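Local structure of phosphoglycerol transferase GacH (Streptococcus pyogenes MGAS5005, 6DGM) at residues D38-Y43 with I259-T264; N73-G78 with F294-G299. The protein probably transfers glycerol phosphate to the rhamnose polysaccharide of the streptococcal cell wall, through a manganese-binding domain of the sulfatase and alkaline phosphatase clan. All coordinates share one frame; numbering follows the deposited sequence.

Contact 1: residues D38-Y43 with I259-T264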
ATOM      1  N   ASP A  38      -8.569 -17.338   4.535  1.00 26.12           N
ATOM      2  CA  ASP A  38      -9.506 -17.850   3.541  1.00 25.44           C
ATOM      3  C   ASP A  38      -9.610 -16.950   2.316  1.00 25.63           C
ATOM      4  O   ASP A  38     -10.317 -17.290   1.368  1.00 28.45           O
ATOM      5  CB  ASP A  38     -10.909 -18.006   4.138  1.00 27.11           C
ATOM      6  CG  ASP A  38     -10.992 -19.080   5.192  1.00 31.39           C
ATOM      7  OD1 ASP A  38     -10.183 -20.035   5.169  1.00 33.23           O
ATOM      8  OD2 ASP A  38     -11.902 -18.975   6.030  1.00 34.32           O
ATOM      9  N   GLN A  39      -8.944 -15.805   2.325  1.00 24.18           N
ATOM     10  CA  GLN A  39      -8.989 -14.848   1.237  1.00 25.81           C
ATOM     11  C   GLN A  39      -7.638 -14.853   0.533  1.00 22.55           C
ATOM     12  O   GLN A  39      -6.585 -14.852   1.185  1.00 22.88           O
ATOM     13  CB  GLN A  39      -9.174 -13.407   1.751  1.00 31.63           C
ATOM     14  CG  GLN A  39      -9.854 -13.249   3.085  1.00 40.32           C
ATOM     15  CD  GLN A  39     -11.352 -13.361   2.987  1.00 45.41           C
ATOM     16  OE1 GLN A  39     -11.955 -12.936   2.000  1.00 41.35           O
ATOM     17  NE2 GLN A  39     -11.967 -13.934   4.015  1.00 51.69           N
ATOM     18  N   THR A  40      -7.660 -14.802  -0.791  1.00 20.28           N
ATOM     19  CA  THR A  40      -6.471 -14.430  -1.550  1.00 17.90           C
ATOM     20  C   THR A  40      -6.422 -12.912  -1.635  1.00 17.55           C
ATOM     21  O   THR A  40      -7.435 -12.258  -1.891  1.00 18.60           O
ATOM     22  CB  THR A  40      -6.491 -15.081  -2.926  1.00 18.44           C
ATOM     23  OG1 THR A  40      -6.110 -16.459  -2.765  1.00 18.28           O
ATOM     24  CG2 THR A  40      -5.555 -14.387  -3.921  1.00 17.79           C
ATOM     25  N   VAL A  41      -5.260 -12.358  -1.351  1.00 15.58           N
ATOM     26  CA  VAL A  41      -5.091 -10.924  -1.171  1.00 16.03           C
ATOM     27  C   VAL A  41      -3.968 -10.454  -2.080  1.00 15.98           C
ATOM     28  O   VAL A  41      -2.900 -11.084  -2.133  1.00 15.65           O
ATOM     29  CB  VAL A  41      -4.799 -10.577   0.302  1.00 15.67           C
ATOM     30  CG1 VAL A  41      -4.377  -9.143   0.406  1.00 15.76           C
ATOM     31  CG2 VAL A  41      -6.053 -10.865   1.158  1.00 16.83           C
ATOM     32  N   ILE A  42      -4.224  -9.369  -2.805  1.00 16.19           N
ATOM     33  CA  ILE A  42      -3.273  -8.766  -3.733  1.00 15.21           C
ATOM     34  C   ILE A  42      -3.037  -7.326  -3.294  1.00 15.28           C
ATOM     35  O   ILE A  42      -3.976  -6.524  -3.284  1.00 15.85           O
ATOM     36  CB  ILE A  42      -3.798  -8.799  -5.175  1.00 15.76           C
ATOM     37  CG1 ILE A  42      -4.034 -10.242  -5.638  1.00 16.51           C
ATOM     38  CG2 ILE A  42      -2.808  -8.086  -6.094  1.00 15.85           C
ATOM     39  CD1 ILE A  42      -4.956 -10.358  -6.852  1.00 16.74           C
ATOM     40  N   TYR A  43      -1.806  -7.003  -2.916  1.00 14.76           N
ATOM     41  CA  TYR A  43      -1.413  -5.625  -2.642  1.00 14.61           C
ATOM     42  C   TYR A  43      -0.788  -5.093  -3.921  1.00 14.83           C
ATOM     43  O   TYR A  43       0.234  -5.612  -4.371  1.00 15.29           O
ATOM     44  CB  TYR A  43      -0.424  -5.528  -1.480  1.00 13.79           C
ATOM     45  CG  TYR A  43      -1.031  -5.548  -0.094  1.00 14.74           C
ATOM     46  CD1 TYR A  43      -2.320  -6.016   0.123  1.00 15.77           C
ATOM     47  CD2 TYR A  43      -0.303  -5.116   1.004  1.00 14.92           C
ATOM     48  CE1 TYR A  43      -2.865  -6.042   1.402  1.00 16.97           C
ATOM     49  CE2 TYR A  43      -0.839  -5.136   2.278  1.00 15.91           C
ATOM     50  CZ  TYR A  43      -2.110  -5.595   2.476  1.00 16.63           C
ATOM     51  OH  TYR A  43      -2.652  -5.607   3.749  1.00 16.61           O
ATOM     52  N   ILE A 259     -13.156 -15.756 -11.113  1.00 25.74           N
ATOM     53  CA  ILE A 259     -12.386 -16.785 -10.425  1.00 25.72           C
ATOM     54  C   ILE A 259     -13.135 -17.215  -9.173  1.00 25.47           C
ATOM     55  O   ILE A 259     -13.534 -16.374  -8.357  1.00 25.20           O
ATOM     56  CB  ILE A 259     -10.979 -16.273 -10.068  1.00 23.84           C
ATOM     57  CG1 ILE A 259     -10.253 -15.814 -11.340  1.00 23.56           C
ATOM     58  CG2 ILE A 259     -10.208 -17.354  -9.308  1.00 23.85           C
ATOM     59  CD1 ILE A 259      -8.838 -15.250 -11.100  1.00 23.10           C
ATOM     60  N   ASN A 260     -13.290 -18.528  -9.003  1.00 25.04           N
ATOM     61  CA  ASN A 260     -14.055 -19.089  -7.890  1.00 25.15           C
ATOM     62  C   ASN A 260     -13.167 -19.217  -6.650  1.00 25.31           C
ATOM     63  O   ASN A 260     -12.821 -20.312  -6.195  1.00 26.21           O
ATOM     64  CB  ASN A 260     -14.653 -20.431  -8.285  1.00 28.54           C
ATOM     65  CG  ASN A 260     -15.544 -20.975  -7.221  1.00 38.35           C
ATOM     66  OD1 ASN A 260     -16.041 -20.222  -6.385  1.00 41.08           O
ATOM     67  ND2 ASN A 260     -15.763 -22.287  -7.233  1.00 46.06           N
ATOM     68  N   LYS A 261     -12.837 -18.054  -6.079  1.00 24.18           N
ATOM     69  CA  LYS A 261     -12.020 -17.916  -4.874  1.00 22.56           C
ATOM     70  C   LYS A 261     -12.265 -16.507  -4.360  1.00 21.33           C
ATOM     71  O   LYS A 261     -12.276 -15.571  -5.171  1.00 21.05           O
ATOM     72  CB  LYS A 261     -10.529 -18.063  -5.223  1.00 22.50           C
ATOM     73  CG  LYS A 261      -9.574 -17.812  -4.054  1.00 21.49           C
ATOM     74  CD  LYS A 261      -9.583 -18.957  -3.032  1.00 22.32           C
ATOM     75  CE  LYS A 261      -8.789 -18.576  -1.784  1.00 22.45           C
ATOM     76  NZ  LYS A 261      -8.802 -19.674  -0.768  1.00 23.04           N
ATOM     77  N   PRO A 262     -12.459 -16.299  -3.053  1.00 21.05           N
ATOM     78  CA  PRO A 262     -12.541 -14.916  -2.554  1.00 21.02           C
ATOM     79  C   PRO A 262     -11.196 -14.219  -2.723  1.00 18.77           C
ATOM     80  O   PRO A 262     -10.169 -14.700  -2.230  1.00 19.05           O
ATOM     81  CB  PRO A 262     -12.934 -15.067  -1.078  1.00 25.35           C
ATOM     82  CG  PRO A 262     -12.890 -16.517  -0.772  1.00 29.05           C
ATOM     83  CD  PRO A 262     -12.800 -17.297  -2.026  1.00 25.69           C
ATOM     84  N   ILE A 263     -11.199 -13.089  -3.433  1.00 17.92           N
ATOM     85  CA  ILE A 263      -9.989 -12.335  -3.750  1.00 17.99           C
ATOM     86  C   ILE A 263     -10.240 -10.877  -3.395  1.00 18.10           C
ATOM     87  O   ILE A 263     -11.264 -10.312  -3.789  1.00 20.27           O
ATOM     88  CB  ILE A 263      -9.634 -12.465  -5.248  1.00 18.60           C
ATOM     89  CG1 ILE A 263      -9.270 -13.915  -5.595  1.00 20.36           C
ATOM     90  CG2 ILE A 263      -8.496 -11.533  -5.606  1.00 18.46           C
ATOM     91  CD1 ILE A 263      -9.164 -14.197  -7.092  1.00 22.04           C
ATOM     92  N   THR A 264      -9.301 -10.257  -2.675  1.00 17.20           N
ATOM     93  CA  THR A 264      -9.390  -8.826  -2.377  1.00 16.10           C
ATOM     94  C   THR A 264      -8.112  -8.143  -2.837  1.00 15.92           C
ATOM     95  O   THR A 264      -7.017  -8.668  -2.638  1.00 16.45           O
ATOM     96  CB  THR A 264      -9.666  -8.570  -0.888  1.00 17.38           C
ATOM     97  OG1 THR A 264     -10.940  -9.127  -0.537  1.00 18.33           O
ATOM     98  CG2 THR A 264      -9.720  -7.079  -0.580  1.00 18.05           C
TER
HETATM   99  O   HOH W   1     -11.357 -19.784   0.386  1.00 27.80           O
HETATM  100  O   HOH W   2     -11.588 -11.772  -0.333  1.00 26.60           O
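Thr40 and Val41 run parallel to Ile263 and Thr264 as adjacent strands, and the backbone hydrogen bonds zigzag across the pairing: Thr40 N to Pro262 O (2.9 Å), Thr264 N to Thr40 O (2.8 Å) and Ile42 N to Thr264 O (2.9 Å). Thr40 O and Thr264 O each also receive a CA-H...O contact, from Ile263 and Val41 respectively, so each of these two carbonyls meets both an N-H and a CA-H of the facing strand. On one face of the sheet Thr40 and Ile263 run alongside each other in the same direction, with Thr40 CB 4.0 Å from Ile263 CG1. The other branch of Ile263, CG2, stands anti to its backbone N and meets Ile42 CD1 at 3.9 Å. Lys261 crosses Thr40 at about a right angle and lays its CE 3.6 Å from Thr40 OG1, a hydroxyl that is bonded to the backbone N of Gln199. The chain of Lys261 bends at chi2 (73°) and is extended beyond; its ammonium group binds Ser198 and a water that donates to Asp38 O. Pro262 CG packs against that same carbonyl oxygen. Val41 and Thr264 occupy the opposite face, where a second water donates to Gln39 OE1 (2.6 Å from the water to OE1) and is also hydrogen-bonded to Thr264 OG1, whose hydroxyl also bonds to Ser297; Gln39 NE2 is held by Asn35 O. The contact marks the entry into two central parallel strands of the mixed sheet at the heart of the sulfatase-like domain. Strand 200-204 flanks 40-46 on its other edge, strand 290-297 flanks 263-269, and Leu318 of helix 314-321 packs on the face carrying Val41 and Thr264.

Contact 2: residues N73-G78 with F294-G299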
ATOM      1  N   ASN A  73     -16.082   4.479  -6.231  1.00 22.61           N
ATOM      2  CA  ASN A  73     -17.438   4.763  -5.794  1.00 25.88           C
ATOM      3  C   ASN A  73     -18.166   3.512  -5.308  1.00 28.46           C
ATOM      4  O   ASN A  73     -19.154   3.641  -4.579  1.00 31.57           O
ATOM      5  CB  ASN A  73     -18.229   5.406  -6.936  1.00 31.81           C
ATOM      6  CG  ASN A  73     -17.851   6.852  -7.170  1.00 38.92           C
ATOM      7  OD1 ASN A  73     -17.428   7.558  -6.249  1.00 41.51           O
ATOM      8  ND2 ASN A  73     -18.006   7.308  -8.412  1.00 43.19           N
ATOM      9  N   SER A  74     -17.685   2.316  -5.679  1.00 27.24           N
ATOM     10  CA  SER A  74     -18.393   1.063  -5.451  1.00 29.00           C
ATOM     11  C   SER A  74     -17.898   0.296  -4.237  1.00 24.99           C
ATOM     12  O   SER A  74     -18.501  -0.719  -3.871  1.00 25.82           O
ATOM     13  CB  SER A  74     -18.237   0.131  -6.665  1.00 32.49           C
ATOM     14  OG  SER A  74     -16.920  -0.441  -6.740  1.00 32.80           O
ATOM     15  N   THR A  75     -16.818   0.733  -3.615  1.00 21.99           N
ATOM     16  CA  THR A  75     -16.187  -0.068  -2.580  1.00 21.72           C
ATOM     17  C   THR A  75     -15.418   0.868  -1.663  1.00 22.33           C
ATOM     18  O   THR A  75     -15.299   2.066  -1.928  1.00 23.52           O
ATOM     19  CB  THR A  75     -15.264  -1.124  -3.200  1.00 21.93           C
ATOM     20  OG1 THR A  75     -14.902  -2.073  -2.194  1.00 22.90           O
ATOM     21  CG2 THR A  75     -14.014  -0.490  -3.807  1.00 21.82           C
ATOM     22  N   THR A  76     -14.895   0.305  -0.586  1.00 22.47           N
ATOM     23  CA  THR A  76     -14.056   1.075   0.325  1.00 21.74           C
ATOM     24  C   THR A  76     -12.917   1.714  -0.445  1.00 20.33           C
ATOM     25  O   THR A  76     -12.167   1.032  -1.144  1.00 19.45           O
ATOM     26  CB  THR A  76     -13.511   0.137   1.404  1.00 21.92           C
ATOM     27  OG1 THR A  76     -14.616  -0.470   2.080  1.00 22.40           O
ATOM     28  CG2 THR A  76     -12.625   0.884   2.401  1.00 21.24           C
ATOM     29  N   ALA A  77     -12.790   3.033  -0.331  1.00 19.77           N
ATOM     30  CA  ALA A  77     -11.843   3.747  -1.179  1.00 18.94           C
ATOM     31  C   ALA A  77     -11.715   5.182  -0.696  1.00 19.42           C
ATOM     32  O   ALA A  77     -12.564   5.687   0.041  1.00 20.89           O
ATOM     33  CB  ALA A  77     -12.292   3.743  -2.644  1.00 19.62           C
ATOM     34  N   GLY A  78     -10.657   5.841  -1.148  1.00 18.35           N
ATOM     35  CA  GLY A  78     -10.452   7.219  -0.777  1.00 18.58           C
ATOM     36  C   GLY A  78      -9.093   7.722  -1.199  1.00 17.59           C
ATOM     37  O   GLY A  78      -8.584   7.364  -2.266  1.00 17.50           O
ATOM     38  N   PHE A 294      -8.094   2.047  -3.351  1.00 16.15           N
ATOM     39  CA  PHE A 294      -9.333   1.311  -3.147  1.00 16.11           C
ATOM     40  C   PHE A 294      -9.019  -0.081  -2.613  1.00 16.14           C
ATOM     41  O   PHE A 294      -7.914  -0.606  -2.783  1.00 15.81           O
ATOM     42  CB  PHE A 294     -10.235   1.268  -4.395  1.00 16.59           C
ATOM     43  CG  PHE A 294      -9.677   0.505  -5.576  1.00 17.55           C
ATOM     44  CD1 PHE A 294      -9.675  -0.872  -5.591  1.00 18.46           C
ATOM     45  CD2 PHE A 294      -9.219   1.180  -6.703  1.00 17.87           C
ATOM     46  CE1 PHE A 294      -9.193  -1.577  -6.672  1.00 19.11           C
ATOM     47  CE2 PHE A 294      -8.748   0.479  -7.804  1.00 18.43           C
ATOM     48  CZ  PHE A 294      -8.742  -0.902  -7.791  1.00 19.00           C
ATOM     49  N   ILE A 295     -10.016  -0.665  -1.954  1.00 16.64           N
ATOM     50  CA  ILE A 295      -9.950  -2.017  -1.424  1.00 16.98           C
ATOM     51  C   ILE A 295     -11.181  -2.714  -1.988  1.00 17.01           C
ATOM     52  O   ILE A 295     -12.308  -2.362  -1.629  1.00 18.81           O
ATOM     53  CB  ILE A 295      -9.936  -2.040   0.111  1.00 17.59           C
ATOM     54  CG1 ILE A 295      -8.717  -1.267   0.642  1.00 17.41           C
ATOM     55  CG2 ILE A 295      -9.895  -3.479   0.592  1.00 18.20           C
ATOM     56  CD1 ILE A 295      -8.604  -1.200   2.171  1.00 18.41           C
ATOM     57  N   TRP A 296     -10.968  -3.641  -2.931  1.00 17.56           N
ATOM     58  CA  TRP A 296     -12.038  -4.218  -3.738  1.00 19.16           C
ATOM     59  C   TRP A 296     -11.949  -5.735  -3.676  1.00 19.23           C
ATOM     60  O   TRP A 296     -10.876  -6.298  -3.917  1.00 19.29           O
ATOM     61  CB  TRP A 296     -11.872  -3.772  -5.197  1.00 19.66           C
ATOM     62  CG  TRP A 296     -12.850  -4.355  -6.191  1.00 19.43           C
ATOM     63  CD1 TRP A 296     -14.014  -3.793  -6.606  1.00 20.16           C
ATOM     64  CD2 TRP A 296     -12.730  -5.596  -6.900  1.00 18.98           C
ATOM     65  NE1 TRP A 296     -14.630  -4.598  -7.525  1.00 20.12           N
ATOM     66  CE2 TRP A 296     -13.865  -5.716  -7.722  1.00 19.81           C
ATOM     67  CE3 TRP A 296     -11.781  -6.620  -6.906  1.00 18.73           C
ATOM     68  CZ2 TRP A 296     -14.075  -6.817  -8.562  1.00 21.27           C
ATOM     69  CZ3 TRP A 296     -11.981  -7.706  -7.738  1.00 19.91           C
ATOM     70  CH2 TRP A 296     -13.117  -7.796  -8.562  1.00 21.36           C
ATOM     71  N   SER A 297     -13.079  -6.385  -3.374  1.00 18.84           N
ATOM     72  CA  SER A 297     -13.220  -7.837  -3.405  1.00 19.51           C
ATOM     73  C   SER A 297     -14.014  -8.262  -4.636  1.00 20.32           C
ATOM     74  O   SER A 297     -14.813  -7.499  -5.187  1.00 21.47           O
ATOM     75  CB  SER A 297     -13.939  -8.352  -2.151  1.00 21.04           C
ATOM     76  OG  SER A 297     -13.327  -7.905  -0.961  1.00 21.86           O
ATOM     77  N   ASN A 298     -13.803  -9.506  -5.050  1.00 19.61           N
ATOM     78  CA  ASN A 298     -14.418 -10.012  -6.272  1.00 22.86           C
ATOM     79  C   ASN A 298     -15.825 -10.544  -6.070  1.00 26.45           C
ATOM     80  O   ASN A 298     -16.407 -11.076  -7.019  1.00 29.67           O
ATOM     81  CB  ASN A 298     -13.523 -11.059  -6.936  1.00 21.82           C
ATOM     82  CG  ASN A 298     -13.434 -12.342  -6.155  1.00 21.70           C
ATOM     83  OD1 ASN A 298     -13.749 -12.397  -4.954  1.00 21.00           O
ATOM     84  ND2 ASN A 298     -12.994 -13.392  -6.830  1.00 21.27           N
ATOM     85  N   GLY A 299     -16.385 -10.396  -4.874  1.00 28.66           N
ATOM     86  CA  GLY A 299     -17.784 -10.714  -4.645  1.00 31.12           C
ATOM     87  C   GLY A 299     -18.548  -9.451  -4.308  1.00 34.61           C
ATOM     88  O   GLY A 299     -18.453  -8.457  -5.034  1.00 36.67           O
TER
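Two hydrogen bonds join Thr75 and Thr76 to Ile295, one from a side chain and one between backbones. Thr75 OG1 donates to Ile295 O at 2.7 Å, tilted 15° from the carbonyl plane; the hydroxyl reaches it because OG1 is anti to the backbone N (chi1 -167°). Ile295 N in turn donates to Thr76 O at 2.9 Å. Both polar atoms of the Ile295 backbone are thus engaged by consecutive threonines, just as the chain approaches the strand that holds Ala77. Beyond these bonds, Ala77 and Phe294 form an antiparallel non-hydrogen-bonded pair. The apolar contacts begin there, with Ala77 CB 3.7 Å from Phe294 CB on a shared face, while the Phe294 ring leads away and meets that of Phe267 with nearly parallel planes. Thr75 CG2 lies 3.3 Å from Ile295 O and also reaches Trp296, touching CB and approaching the indole edge near its plane. Ser74 OG approaches the same edge more loosely and is bonded to Ile71 O. The contact ties the turn between helix 66-74 and strand 77-81 to the end of strand 290-297. Ile71 of helix 66-74 and Leu253 of helix 229-257 pack against Phe294 and Trp296, whereas Ile295 meets Ala317 and His321 of helix 314-321.

How the contacts relate
Both contacts belong to one mixed sheet, with centres about 13 Å apart. Across it the strands come in the order 40-46, 263-269, 290-297, 77-81, so contact 1 supplies a parallel pairing and contact 2 an antiparallel one, and the neighbouring strands 263-269 and 290-297 bridge them. Besides the Thr264-Ser297 hydroxyl bond, a probable hydrogen bond between Lys261 O and Asn298 ND2 (2.8 Å) joins the two contacts. Along the chain the segments alternate, 38-43, 73-78, 259-264, 294-299, and this interleaving knits early and late parts of the domain together. Strands 40-46 and 263-269 lead on toward Glu47, Asp270 and His271, three of the four manganese ligands from the protein.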